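Long-range contacts in soluble lytic murein transglycosylase (Escherichia coli, PDB 1SLY), which cleaves the beta-1,4 bonds between N-acetylmuramic acid and N-acetylglucosamine in peptidoglycan, leaving a 1,6-anhydro ring on the muramic acid: residues T200-A205 with P238-A243; K484-V489 with Q519-E524; G493-M498 with E524-I529. All coordinates share one frame; numbering follows the deposited sequence.

How the contacts relate
The three contacts contrast the packing of a helical scaffold with the shaping of a binding site. Contact 1 lies in the helical array, its centre about 50 Å from that of contact 2 and about 52 Å from that of contact 3, on the opposite side of the chain's centre. Contacts 2 and 3 are neighbours in the lysozyme-like transglycosylase domain, with centres about 7 Å apart. They share E524 and helix 523-540, their segments alternate along the chain, and V485 O lies 2.9 Å from G493 N, a probable hydrogen bond between them. Both touch the inhibitor bulgecin A, which is also hydrogen-bonded to E478, the predicted catalytic residue.

Contact 1 (T200-A205 with P238-A243); sequences TVLTFA and PSLAQA
L202 and A205 on helix 201-205 meet S239, L240 and A243 on helix 230-243 in a near-parallel helix pair, part of the alpha-superhelix that makes up most of this ring-shaped enzyme. The short axes approach to 9.5 Å at a crossing angle of 22°, and the side chains that meet are small or aliphatic. L202 reaches over from the flank of its helix, and its CD2 settles against S239 CB at 3.6 Å, near the backbone N of L240 (L202 CD2 to L240 N 3.8 Å). From the other helix, L240 answers with its own branch: with CG anti to the backbone N (chi1 -163°), L240 CD1 reaches across to A205 CB, with L202 CD2 a looser neighbour at 4.3 Å. The two alanines need no such reach, because their methyls point toward the facing helix, that of A243 lying against the carbonyl of A205. Helix 212-228 links the pair along the chain, and V201 and F204 pack against it, while L240 also touches L254 of helix 248-259. The nearer of the two CA pairs is A205 with A243, at 5.7 Å, and A205 CB touches both L240 CD1 at 3.6 Å and A243 CB at 4.0 Å.

Contact 2 (K484-V489 with Q519-E524); sequences KVKSPV and QLLDPE. With BLG (4-O-(4-O-sulfonyl-N-acetylglucosamininyl)-5-methylhydroxy-L-proline-taurine), chain B.
L521, K484 and K486 carry this contact, in which an irregular loop of the lysozyme-like domain is fastened to the turn that leads into helix 523-540. L521 gives up the most surface. Its CB points toward the loop and meets K484, while CD2 of the L521 branch reaches K486 CG at 4.3 Å and lies near V485 O. K484 passes obliquely over the same residue: its CD lies 4.1 Å from L521 CB, so the aliphatic part of K484 covers part of L521 while NZ goes on to its carbonyl. A bend at chi2 (-58°) swings the chain round, and K484 NZ then donates to L521 O at 3.0 Å, from a position tilted 26° out of the carbonyl plane. D522 OD1 is 6.1 Å from K484 NZ, too far for a salt bridge, though its charge may still favour the ammonium group there. Further along the loop, S487 forms an ST turn by accepting from V489 N, and the same OG donates to bulgecin O10 at 3.0 Å. One loop therefore meets the turn at one end and the inhibitor at the other. It runs between helix 468-479, which bears E478, and helix 499-508; on the partner side D522 caps the start of helix 523-540, whose E524 forms a salt bridge with R459 of helix 454-462.

Contact 3 (G493-M498 with E524-I529); sequences GLMQIM and ETNINI. With BLG (4-O-(4-O-sulfonyl-N-acetylglucosamininyl)-5-methylhydroxy-L-proline-taurine), chain B.
The type I turn from G493 to Q496 faces one side of helix 523-540, with L494 and N526 nearest across the gap, their CA atoms 6.3 Å apart. Q496 and I497 then both face S492, a G1 beta bulge that closes the turn. N526 is the centrepiece. A chi1 of -163° swings its amide away from its own backbone N and into the turn, where N526 OD1 accepts from M495 N at 2.7 Å. This bond lies in the carbonyl plane and is fairly straight (154° at the hydrogen). The other end of the amide, ND2, donates to S492 O, so the flat group is fixed against rotation by two backbone partners. Aliphatic side chains pack around it: I497 CD1 slides past the asparagine, 3.5 Å from N526 ND2, and lies 3.9 Å from I529 CB, the two isoleucines crossing at about a right angle. On the other flank L494 CD2 meets I527 CD1 at 3.6 Å. The turn is gripped from inside as well, since G493 O accepts both from Q496 N and from Q496 NE2, the latter on a lone pair at 2.8 Å. That bond orients the Q496 side chain, which lies beside E478, the predicted catalytic residue. Just beyond, M498 N donates to the acetamide oxygen O7 of bulgecin at 2.8 Å, almost straight, so the chain that packs on the helix also lines the sugar site. Around the contact, M495 touches A475 of helix 468-479, I497 and I529 both rest on A502 of helix 499-508, and I527 packs on F457 and Y460 of helix 454-462, so the contact as a whole lies where helices 454-462, 468-479, 499-508 and 523-540 come together.

Contact 1 (T200-A205 with P238-A243)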
loop_
_atom_site.group_PDB
_atom_site.type_symbol
_atom_site.label_atom_id
_atom_site.label_comp_id
_atom_site.label_asym_id
_atom_site.label_seq_id
_atom_site.Cartn_x
_atom_site.Cartn_y
_atom_site.Cartn_z
ATOM N N THR A 200 15.385 -14.535 26.231
ATOM C CA THR A 200 16.632 -15.290 26.364
ATOM C C THR A 200 17.872 -14.619 25.717
ATOM O O THR A 200 19.015 -14.982 26.022
ATOM C CB THR A 200 16.564 -16.680 25.720
ATOM O OG1 THR A 200 16.113 -16.559 24.363
ATOM C CG2 THR A 200 15.656 -17.581 26.518
ATOM N N VAL A 201 17.708 -13.595 24.880
ATOM C CA VAL A 201 18.788 -12.960 24.125
ATOM C C VAL A 201 20.130 -12.750 24.827
ATOM O O VAL A 201 21.156 -13.000 24.200
ATOM C CB VAL A 201 18.223 -11.619 23.567
ATOM C CG1 VAL A 201 17.979 -10.619 24.676
ATOM C CG2 VAL A 201 19.177 -11.094 22.525
ATOM N N LEU A 202 20.210 -12.379 26.109
ATOM C CA LEU A 202 21.520 -12.195 26.770
ATOM C C LEU A 202 22.270 -13.539 26.912
ATOM O O LEU A 202 23.468 -13.678 26.650
ATOM C CB LEU A 202 21.318 -11.557 28.156
ATOM C CG LEU A 202 21.855 -10.136 28.423
ATOM C CD1 LEU A 202 21.801 -9.885 29.926
ATOM C CD2 LEU A 202 23.303 -9.989 27.995
ATOM N N THR A 203 21.512 -14.569 27.254
ATOM C CA THR A 203 22.012 -15.940 27.311
ATOM C C THR A 203 22.530 -16.367 25.933
ATOM O O THR A 203 23.642 -16.858 25.846
ATOM C CB THR A 203 20.898 -16.867 27.726
ATOM O OG1 THR A 203 20.245 -16.318 28.888
ATOM C CG2 THR A 203 21.460 -18.243 28.020
ATOM N N PHE A 204 21.784 -16.140 24.851
ATOM C CA PHE A 204 22.240 -16.375 23.480
ATOM C C PHE A 204 23.607 -15.760 23.240
ATOM O O PHE A 204 24.534 -16.460 22.867
ATOM C CB PHE A 204 21.259 -15.761 22.514
ATOM C CG PHE A 204 21.555 -15.905 21.053
ATOM C CD1 PHE A 204 21.448 -17.143 20.424
ATOM C CD2 PHE A 204 21.892 -14.790 20.302
ATOM C CE1 PHE A 204 21.667 -17.269 19.074
ATOM C CE2 PHE A 204 22.118 -14.905 18.936
ATOM C CZ PHE A 204 22.002 -16.142 18.328
ATOM N N ALA A 205 23.703 -14.466 23.517
ATOM C CA ALA A 205 24.933 -13.645 23.419
ATOM C C ALA A 205 26.181 -14.149 24.182
ATOM O O ALA A 205 27.293 -14.153 23.655
ATOM C CB ALA A 205 24.577 -12.230 23.890
ATOM N N PRO A 238 24.652 -2.524 28.144
ATOM C CA PRO A 238 26.045 -2.776 28.594
ATOM C C PRO A 238 26.501 -4.248 28.629
ATOM O O PRO A 238 27.637 -4.560 28.264
ATOM C CB PRO A 238 26.111 -2.094 29.968
ATOM C CG PRO A 238 25.149 -0.970 29.761
ATOM C CD PRO A 238 23.969 -1.663 29.152
ATOM N N SER A 239 25.646 -5.186 29.026
ATOM C CA SER A 239 26.014 -6.615 29.053
ATOM C C SER A 239 26.101 -7.211 27.646
ATOM O O SER A 239 27.047 -7.918 27.300
ATOM C CB SER A 239 25.000 -7.435 29.799
ATOM O OG SER A 239 24.788 -6.896 31.087
ATOM N N LEU A 240 25.113 -6.873 26.817
ATOM C CA LEU A 240 25.064 -7.293 25.426
ATOM C C LEU A 240 26.282 -6.730 24.709
ATOM O O LEU A 240 27.044 -7.513 24.177
ATOM C CB LEU A 240 23.794 -6.780 24.779
ATOM C CG LEU A 240 23.484 -7.512 23.507
ATOM C CD1 LEU A 240 23.060 -8.921 23.868
ATOM C CD2 LEU A 240 22.358 -6.842 22.768
ATOM N N ALA A 241 26.593 -5.447 24.739
ATOM C CA ALA A 241 27.804 -4.908 24.106
ATOM C C ALA A 241 29.117 -5.605 24.533
ATOM O O ALA A 241 30.036 -5.815 23.745
ATOM C CB ALA A 241 27.842 -3.412 24.410
ATOM N N GLN A 242 29.159 -6.062 25.777
ATOM C CA GLN A 242 30.269 -6.837 26.368
ATOM C C GLN A 242 30.393 -8.286 25.831
ATOM O O GLN A 242 31.382 -8.647 25.184
ATOM C CB GLN A 242 30.043 -6.812 27.895
ATOM C CG GLN A 242 30.954 -7.525 28.892
ATOM C CD GLN A 242 30.459 -7.382 30.330
ATOM O OE1 GLN A 242 30.557 -8.325 31.107
ATOM N NE2 GLN A 242 29.908 -6.273 30.801
ATOM N N ALA A 243 29.353 -9.089 26.065
ATOM C CA ALA A 243 29.205 -10.472 25.590
ATOM C C ALA A 243 29.540 -10.701 24.115
ATOM O O ALA A 243 30.133 -11.711 23.735
ATOM C CB ALA A 243 27.784 -10.931 25.811
#

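Contact 2 (K484-V489 with Q519-E524)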
loop_
_atom_site.group_PDB
_atom_site.type_symbol
_atom_site.label_atom_id
_atom_site.label_comp_id
_atom_site.label_asym_id
_atom_site.label_seq_id
_atom_site.Cartn_x
_atom_site.Cartn_y
_atom_site.Cartn_z
ATOM N N LYS A 484 -15.281 -1.052 -7.028
ATOM C CA LYS A 484 -15.105 -2.435 -6.610
ATOM C C LYS A 484 -13.820 -2.756 -5.850
ATOM O O LYS A 484 -13.477 -3.932 -5.615
ATOM C CB LYS A 484 -15.239 -3.321 -7.880
ATOM C CG LYS A 484 -16.423 -3.090 -8.859
ATOM C CD LYS A 484 -17.859 -3.209 -8.319
ATOM C CE LYS A 484 -18.759 -2.447 -9.293
ATOM N NZ LYS A 484 -20.208 -2.465 -8.965
ATOM N N VAL A 485 -13.069 -1.734 -5.471
ATOM C CA VAL A 485 -11.881 -2.005 -4.679
ATOM C C VAL A 485 -12.195 -2.668 -3.359
ATOM O O VAL A 485 -13.137 -2.276 -2.675
ATOM C CB VAL A 485 -11.051 -0.816 -4.170
ATOM C CG1 VAL A 485 -9.766 -0.908 -4.902
ATOM C CG2 VAL A 485 -11.737 0.528 -4.304
ATOM N N LYS A 486 -11.354 -3.584 -2.976
ATOM C CA LYS A 486 -11.427 -4.118 -1.640
ATOM C C LYS A 486 -10.054 -4.077 -1.001
ATOM O O LYS A 486 -9.135 -4.665 -1.543
ATOM C CB LYS A 486 -11.904 -5.552 -1.654
ATOM C CG LYS A 486 -13.406 -5.771 -1.646
ATOM C CD LYS A 486 -13.660 -7.228 -1.300
ATOM C CE LYS A 486 -15.127 -7.539 -1.063
ATOM N NZ LYS A 486 -15.297 -8.968 -0.674
ATOM N N SER A 487 -9.837 -3.384 0.105
ATOM C CA SER A 487 -8.534 -3.323 0.805
ATOM C C SER A 487 -8.037 -4.670 1.304
ATOM O O SER A 487 -8.849 -5.571 1.514
ATOM C CB SER A 487 -8.607 -2.363 2.020
ATOM O OG SER A 487 -7.798 -2.719 3.128
ATOM N N PRO A 488 -6.731 -4.830 1.585
ATOM C CA PRO A 488 -6.133 -6.004 2.241
ATOM C C PRO A 488 -6.946 -6.597 3.380
ATOM O O PRO A 488 -7.326 -7.767 3.401
ATOM C CB PRO A 488 -4.784 -5.507 2.713
ATOM C CG PRO A 488 -4.426 -4.750 1.493
ATOM C CD PRO A 488 -5.641 -3.890 1.278
ATOM N N VAL A 489 -7.234 -5.670 4.302
ATOM C CA VAL A 489 -7.931 -5.960 5.560
ATOM C C VAL A 489 -9.477 -5.911 5.549
ATOM O O VAL A 489 -10.106 -5.836 6.596
ATOM C CB VAL A 489 -7.250 -4.983 6.564
ATOM C CG1 VAL A 489 -7.783 -3.565 6.479
ATOM C CG2 VAL A 489 -7.375 -5.626 7.911
ATOM N N GLN A 519 -22.907 -5.688 -0.566
ATOM C CA GLN A 519 -23.642 -4.500 -0.997
ATOM C C GLN A 519 -22.795 -3.240 -0.957
ATOM O O GLN A 519 -23.134 -2.216 -1.561
ATOM C CB GLN A 519 -24.841 -4.286 -0.137
ATOM C CG GLN A 519 -25.699 -5.492 -0.279
ATOM C CD GLN A 519 -26.897 -5.375 0.589
ATOM O OE1 GLN A 519 -27.003 -6.091 1.571
ATOM N NE2 GLN A 519 -27.806 -4.473 0.273
ATOM N N LEU A 520 -21.653 -3.350 -0.274
ATOM C CA LEU A 520 -20.739 -2.234 -0.220
ATOM C C LEU A 520 -20.097 -1.965 -1.596
ATOM O O LEU A 520 -19.664 -0.834 -1.828
ATOM C CB LEU A 520 -19.782 -2.561 0.930
ATOM C CG LEU A 520 -20.489 -2.450 2.346
ATOM C CD1 LEU A 520 -19.566 -2.975 3.439
ATOM C CD2 LEU A 520 -20.861 -0.994 2.655
ATOM N N LEU A 521 -20.182 -2.894 -2.573
ATOM C CA LEU A 521 -19.696 -2.664 -3.945
ATOM C C LEU A 521 -20.707 -1.986 -4.878
ATOM O O LEU A 521 -20.509 -1.719 -6.078
ATOM C CB LEU A 521 -19.298 -3.945 -4.580
ATOM C CG LEU A 521 -18.397 -4.826 -3.760
ATOM C CD1 LEU A 521 -18.161 -5.950 -4.714
ATOM C CD2 LEU A 521 -17.091 -4.198 -3.259
ATOM N N ASP A 522 -21.864 -1.691 -4.342
ATOM C CA ASP A 522 -22.788 -0.891 -5.124
ATOM C C ASP A 522 -22.452 0.600 -4.843
ATOM O O ASP A 522 -22.372 1.023 -3.678
ATOM C CB ASP A 522 -24.204 -1.324 -4.689
ATOM C CG ASP A 522 -25.307 -0.472 -5.259
ATOM O OD1 ASP A 522 -25.291 -0.168 -6.466
ATOM O OD2 ASP A 522 -26.190 -0.062 -4.480
ATOM N N PRO A 523 -22.224 1.467 -5.841
ATOM C CA PRO A 523 -22.028 2.900 -5.608
ATOM C C PRO A 523 -23.034 3.458 -4.645
ATOM O O PRO A 523 -22.649 3.716 -3.518
ATOM C CB PRO A 523 -22.107 3.510 -6.976
ATOM C CG PRO A 523 -21.315 2.469 -7.708
ATOM C CD PRO A 523 -21.853 1.138 -7.229
ATOM N N GLU A 524 -24.327 3.491 -4.934
ATOM C CA GLU A 524 -25.299 4.107 -4.020
ATOM C C GLU A 524 -25.374 3.557 -2.599
ATOM O O GLU A 524 -25.587 4.342 -1.676
ATOM C CB GLU A 524 -26.677 4.018 -4.600
ATOM C CG GLU A 524 -27.530 5.232 -4.309
ATOM C CD GLU A 524 -29.014 4.932 -4.284
ATOM O OE1 GLU A 524 -29.462 4.277 -3.317
ATOM O OE2 GLU A 524 -29.740 5.366 -5.196
HETATM C C1 BLG B . -11.294 2.415 9.683
HETATM C C2 BLG B . -12.806 2.406 9.961
HETATM C C3 BLG B . -13.012 2.849 11.415
HETATM C C4 BLG B . -12.122 2.042 12.372
HETATM C C5 BLG B . -10.647 2.018 11.923
HETATM O O5 BLG B . -10.549 1.598 10.570
HETATM O O1 BLG B . -11.170 1.974 8.387
HETATM N N2 BLG B . -13.523 3.235 9.003
HETATM C C7 BLG B . -14.469 2.828 8.180
HETATM O O7 BLG B . -14.912 1.682 8.166
HETATM C C8 BLG B . -15.074 3.889 7.300
HETATM O O3 BLG B . -14.358 2.693 11.835
HETATM O O4 BLG B . -12.231 2.693 13.637
HETATM S S4 BLG B . -12.911 1.972 14.861
HETATM O O41 BLG B . -13.841 0.952 14.395
HETATM O O42 BLG B . -13.661 2.960 15.605
HETATM O O43 BLG B . -11.866 1.429 15.705
HETATM C C6 BLG B . -9.792 1.056 12.724
HETATM O O6 BLG B . -10.553 0.200 13.554
HETATM C CA BLG B . -10.397 2.307 6.314
HETATM C CB BLG B . -10.003 2.231 7.772
HETATM C CG BLG B . -9.060 1.059 7.745
HETATM C CD BLG B . -8.178 1.461 6.524
HETATM N N BLG B . -9.102 2.290 5.650
HETATM C C9 BLG B . -11.304 3.466 5.961
HETATM O O9 BLG B . -10.382 4.532 5.760
HETATM C C10 BLG B . -7.580 0.308 5.714
HETATM O O10 BLG B . -8.186 -0.626 5.175
HETATM N N3 BLG B . -6.298 0.544 5.535
HETATM C C11 BLG B . -5.398 -0.278 4.783
HETATM C C12 BLG B . -4.882 -1.380 5.686
HETATM S S BLG B . -3.512 -2.081 4.720
HETATM O OS1 BLG B . -3.229 -3.439 5.354
HETATM O OS2 BLG B . -3.880 -2.107 3.251
HETATM O OS3 BLG B . -2.310 -1.159 4.781
#

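Contact 3 (G493-M498 with E524-I529)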
loop_
_atom_site.group_PDB
_atom_site.type_symbol
_atom_site.label_atom_id
_atom_site.label_comp_id
_atom_site.label_asym_id
_atom_site.label_seq_id
_atom_site.Cartn_x
_atom_site.Cartn_y
_atom_site.Cartn_z
ATOM N N GLY A 493 -15.174 -0.851 -1.235
ATOM C CA GLY A 493 -15.838 0.106 -2.091
ATOM C C GLY A 493 -15.383 1.527 -2.201
ATOM O O GLY A 493 -14.304 1.890 -1.737
ATOM N N LEU A 494 -16.268 2.321 -2.795
ATOM C CA LEU A 494 -16.071 3.751 -3.065
ATOM C C LEU A 494 -15.529 4.591 -1.881
ATOM O O LEU A 494 -14.620 5.382 -2.067
ATOM C CB LEU A 494 -17.425 4.267 -3.573
ATOM C CG LEU A 494 -17.356 5.275 -4.688
ATOM C CD1 LEU A 494 -16.747 4.556 -5.844
ATOM C CD2 LEU A 494 -18.714 5.797 -5.130
ATOM N N MET A 495 -16.014 4.420 -0.662
ATOM C CA MET A 495 -15.528 5.073 0.532
ATOM C C MET A 495 -14.850 4.114 1.489
ATOM O O MET A 495 -14.590 4.414 2.646
ATOM C CB MET A 495 -16.667 5.735 1.218
ATOM C CG MET A 495 -16.926 6.967 0.445
ATOM S SD MET A 495 -18.532 7.643 0.824
ATOM C CE MET A 495 -18.049 8.714 2.179
ATOM N N GLN A 496 -14.520 2.936 1.023
ATOM C CA GLN A 496 -13.779 1.964 1.801
ATOM C C GLN A 496 -14.193 1.747 3.240
ATOM O O GLN A 496 -13.405 1.817 4.175
ATOM C CB GLN A 496 -12.304 2.329 1.755
ATOM C CG GLN A 496 -11.668 2.216 0.386
ATOM C CD GLN A 496 -11.419 0.787 0.001
ATOM O OE1 GLN A 496 -10.531 0.130 0.512
ATOM N NE2 GLN A 496 -12.201 0.213 -0.868
ATOM N N ILE A 497 -15.462 1.391 3.323
ATOM C CA ILE A 497 -16.210 1.119 4.563
ATOM C C ILE A 497 -15.898 -0.261 5.078
ATOM O O ILE A 497 -16.018 -1.237 4.339
ATOM C CB ILE A 497 -17.725 1.196 4.319
ATOM C CG1 ILE A 497 -18.076 2.564 3.774
ATOM C CG2 ILE A 497 -18.462 1.019 5.606
ATOM C CD1 ILE A 497 -19.379 2.810 3.073
ATOM N N MET A 498 -15.448 -0.364 6.297
ATOM C CA MET A 498 -15.204 -1.681 6.866
ATOM C C MET A 498 -16.553 -2.372 7.155
ATOM O O MET A 498 -17.493 -1.707 7.588
ATOM C CB MET A 498 -14.395 -1.553 8.164
ATOM C CG MET A 498 -12.970 -1.091 8.057
ATOM S SD MET A 498 -11.811 -2.412 7.677
ATOM C CE MET A 498 -11.749 -3.003 9.359
ATOM N N GLU A 524 -24.327 3.491 -4.934
ATOM C CA GLU A 524 -25.299 4.107 -4.020
ATOM C C GLU A 524 -25.374 3.557 -2.599
ATOM O O GLU A 524 -25.587 4.342 -1.676
ATOM C CB GLU A 524 -26.677 4.018 -4.600
ATOM C CG GLU A 524 -27.530 5.232 -4.309
ATOM C CD GLU A 524 -29.014 4.932 -4.284
ATOM O OE1 GLU A 524 -29.462 4.277 -3.317
ATOM O OE2 GLU A 524 -29.740 5.366 -5.196
ATOM N N THR A 525 -25.163 2.266 -2.373
ATOM C CA THR A 525 -25.206 1.754 -0.994
ATOM C C THR A 525 -23.972 2.172 -0.232
ATOM O O THR A 525 -24.051 2.559 0.941
ATOM C CB THR A 525 -25.264 0.214 -0.891
ATOM O OG1 THR A 525 -26.483 -0.159 -1.528
ATOM C CG2 THR A 525 -25.338 -0.348 0.521
ATOM N N ASN A 526 -22.842 2.157 -0.923
ATOM C CA ASN A 526 -21.597 2.591 -0.313
ATOM C C ASN A 526 -21.640 4.098 0.017
ATOM O O ASN A 526 -21.329 4.501 1.147
ATOM C CB ASN A 526 -20.503 2.259 -1.271
ATOM C CG ASN A 526 -19.165 2.280 -0.591
ATOM O OD1 ASN A 526 -18.494 3.289 -0.681
ATOM N ND2 ASN A 526 -18.664 1.246 0.067
ATOM N N ILE A 527 -22.121 4.929 -0.898
ATOM C CA ILE A 527 -22.256 6.361 -0.621
ATOM C C ILE A 527 -23.257 6.634 0.511
ATOM O O ILE A 527 -23.093 7.573 1.277
ATOM C CB ILE A 527 -22.687 7.137 -1.916
ATOM C CG1 ILE A 527 -21.484 7.043 -2.906
ATOM C CG2 ILE A 527 -23.066 8.611 -1.623
ATOM C CD1 ILE A 527 -21.613 7.703 -4.257
ATOM N N ASN A 528 -24.280 5.829 0.697
ATOM C CA ASN A 528 -25.200 6.050 1.780
ATOM C C ASN A 528 -24.570 5.595 3.103
ATOM O O ASN A 528 -24.431 6.467 3.953
ATOM C CB ASN A 528 -26.478 5.299 1.446
ATOM C CG ASN A 528 -27.641 5.641 2.367
ATOM O OD1 ASN A 528 -28.481 4.794 2.623
ATOM N ND2 ASN A 528 -27.783 6.825 2.943
ATOM N N ILE A 529 -24.162 4.345 3.364
ATOM C CA ILE A 529 -23.547 3.979 4.651
ATOM C C ILE A 529 -22.345 4.924 4.920
ATOM O O ILE A 529 -22.180 5.379 6.041
ATOM C CB ILE A 529 -22.970 2.495 4.687
ATOM C CG1 ILE A 529 -23.985 1.393 4.738
ATOM C CG2 ILE A 529 -22.265 2.278 5.999
ATOM C CD1 ILE A 529 -25.007 1.514 3.707
HETATM C C1 BLG B . -11.294 2.415 9.683
HETATM C C2 BLG B . -12.806 2.406 9.961
HETATM C C3 BLG B . -13.012 2.849 11.415
HETATM C C4 BLG B . -12.122 2.042 12.372
HETATM C C5 BLG B . -10.647 2.018 11.923
HETATM O O5 BLG B . -10.549 1.598 10.570
HETATM O O1 BLG B . -11.170 1.974 8.387
HETATM N N2 BLG B . -13.523 3.235 9.003
HETATM C C7 BLG B . -14.469 2.828 8.180
HETATM O O7 BLG B . -14.912 1.682 8.166
HETATM C C8 BLG B . -15.074 3.889 7.300
HETATM O O3 BLG B . -14.358 2.693 11.835
HETATM O O4 BLG B . -12.231 2.693 13.637
HETATM S S4 BLG B . -12.911 1.972 14.861
HETATM O O41 BLG B . -13.841 0.952 14.395
HETATM O O42 BLG B . -13.661 2.960 15.605
HETATM O O43 BLG B . -11.866 1.429 15.705
HETATM C C6 BLG B . -9.792 1.056 12.724
HETATM O O6 BLG B . -10.553 0.200 13.554
HETATM C CA BLG B . -10.397 2.307 6.314
HETATM C CB BLG B . -10.003 2.231 7.772
HETATM C CG BLG B . -9.060 1.059 7.745
HETATM C CD BLG B . -8.178 1.461 6.524
HETATM N N BLG B . -9.102 2.290 5.650
HETATM C C9 BLG B . -11.304 3.466 5.961
HETATM O O9 BLG B . -10.382 4.532 5.760
HETATM C C10 BLG B . -7.580 0.308 5.714
HETATM O O10 BLG B . -8.186 -0.626 5.175
HETATM N N3 BLG B . -6.298 0.544 5.535
HETATM C C11 BLG B . -5.398 -0.278 4.783
HETATM C C12 BLG B . -4.882 -1.380 5.686
HETATM S S BLG B . -3.512 -2.081 4.720
HETATM O OS1 BLG B . -3.229 -3.439 5.354
HETATM O OS2 BLG B . -3.880 -2.107 3.251
HETATM O OS3 BLG B . -2.310 -1.159 4.781
#